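Local structure of arginase (Medicago truncatula, 6VSS) at residues S223-N226 with D227-E230. The protein hydrolyses L-arginine to urea and L-ornithine, and agmatine to urea and putrescine, as a homohexamer with two manganese ions per subunit. Sequence-based numbering, arbitrary orientation.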
loop_
_atom_site.group_PDB
_atom_site.type_symbol
_atom_site.label_atom_id
_atom_site.label_comp_id
_atom_site.label_asym_id
_atom_site.label_seq_id
_atom_site.Cartn_x
_atom_site.Cartn_y
_atom_site.Cartn_z
ATOM N N SER B 223 -4.704 -0.076 27.844
ATOM C CA SER B 223 -4.780 1.393 27.627
ATOM C C SER B 223 -5.809 1.977 28.604
ATOM O O SER B 223 -7.002 1.962 28.291
ATOM C CB SER B 223 -5.136 1.751 26.228
ATOM O OG SER B 223 -5.051 3.148 26.102
ATOM N N ILE B 224 -5.352 2.444 29.752
ATOM C CA ILE B 224 -6.270 2.776 30.860
ATOM C C ILE B 224 -5.607 3.878 31.687
ATOM O O ILE B 224 -4.416 3.786 32.003
ATOM C CB ILE B 224 -6.620 1.489 31.614
ATOM C CG1 ILE B 224 -7.530 1.761 32.813
ATOM C CG2 ILE B 224 -5.356 0.724 31.948
ATOM C CD1 ILE B 224 -7.979 0.513 33.548
ATOM N N THR B 225 -6.351 4.945 31.892
ATOM C CA THR B 225 -5.928 6.121 32.686
ATOM C C THR B 225 -6.200 5.773 34.140
ATOM O O THR B 225 -7.008 4.877 34.374
ATOM C CB THR B 225 -6.701 7.343 32.196
ATOM O OG1 THR B 225 -8.064 6.956 32.369
ATOM C CG2 THR B 225 -6.392 7.683 30.751
ATOM N N ASN B 226 -5.567 6.480 35.065
ATOM C CA ASN B 226 -5.719 6.203 36.509
ATOM C C ASN B 226 -7.131 6.619 36.937
ATOM O O ASN B 226 -7.637 6.006 37.848
ATOM C CB ASN B 226 -4.552 6.780 37.316
ATOM C CG ASN B 226 -3.209 6.221 36.865
ATOM O OD1 ASN B 226 -3.070 5.023 36.676
ATOM N ND2 ASN B 226 -2.225 7.076 36.636
ATOM N N ASP B 227 -7.800 7.543 36.275
ATOM C CA ASP B 227 -9.185 7.915 36.686
ATOM C C ASP B 227 -10.172 6.808 36.326
ATOM O O ASP B 227 -11.193 6.675 37.001
ATOM C CB ASP B 227 -9.647 9.200 36.021
ATOM C CG ASP B 227 -9.070 10.398 36.737
ATOM O OD1 ASP B 227 -8.676 10.237 37.911
ATOM O OD2 ASP B 227 -8.992 11.463 36.115
ATOM N N VAL B 228 -9.870 6.035 35.291
ATOM C CA VAL B 228 -10.768 4.935 34.818
ATOM C C VAL B 228 -10.485 3.714 35.678
ATOM O O VAL B 228 -11.427 2.955 35.921
ATOM C CB VAL B 228 -10.581 4.695 33.310
ATOM C CG1 VAL B 228 -11.129 3.362 32.845
ATOM C CG2 VAL B 228 -11.210 5.854 32.551
ATOM N N ARG B 229 -9.258 3.604 36.210
ATOM C CA ARG B 229 -8.958 2.600 37.263
ATOM C C ARG B 229 -9.916 2.841 38.427
ATOM O O ARG B 229 -10.393 1.838 38.959
ATOM C CB ARG B 229 -7.482 2.592 37.639
ATOM C CG ARG B 229 -6.631 1.887 36.603
ATOM C CD ARG B 229 -5.191 1.900 37.012
ATOM N NE ARG B 229 -4.266 1.543 35.939
ATOM C CZ ARG B 229 -3.955 0.304 35.593
ATOM N NH1 ARG B 229 -4.565 -0.696 36.201
ATOM N NH2 ARG B 229 -3.055 0.050 34.649
ATOM N N GLU B 230 -10.251 4.101 38.745
ATOM C CA GLU B 230 -11.272 4.420 39.795
ATOM C C GLU B 230 -12.601 3.807 39.369
ATOM O O GLU B 230 -13.319 3.273 40.210
ATOM C CB GLU B 230 -11.607 5.914 39.990
ATOM C CG GLU B 230 -10.476 6.875 40.347
ATOM C CD GLU B 230 -10.923 8.348 40.484
ATOM O OE1 GLU B 230 -10.483 9.235 39.665
ATOM O OE2 GLU B 230 -11.745 8.630 41.409
#
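At the start of helix 226-234, the backbone N of R229 donates to T225 O over 3.2 Å, at 152° on the hydrogen, while V228 N reaches the same carbonyl through a weak bond; E230 N follows with a weak bond to N226 O. This first turn, with T225 as its N-cap, illustrates how an alpha/beta fold such as the arginase fold leads from a strand of its parallel sheet, here 213-221, through an active-site loop into the next helix. The T225 hydroxyl, turned between its own backbone N and carbonyl carbon (chi1 58°), lies against the V228 side chain, with OG1 3.3 Å from CG2. I224 CG1, anti to the backbone N, carries CD1 to within 3.6 Å of R229 CG, and CG1 also packs on V228 CG1 at 3.9 Å. The other branch, CG2, sits over one face of the R229 guanidinium, 3.5 Å above the plane and displaced toward its rim. N226 runs alongside R229, amide and guanidinium planes 29° apart, yet the polar ends part company: N226 ND2 bonds to G104 O of a neighbouring subunit, whereas R229 NH1 forms a salt bridge with E241. An alanine in place of R229 would probably leave E241 without this charged mate and I224 CG2 and CD1 without the guanidinium and CG they pack on. The loop also borders the product site: S223 is an L-ornithine-binding residue, and T225 touches Y190, another of them. At the guanidinium edge, N226 OD1 stands 3.8 Å from R229 NE, a buried nitrogen with no hydrogen-bond partner.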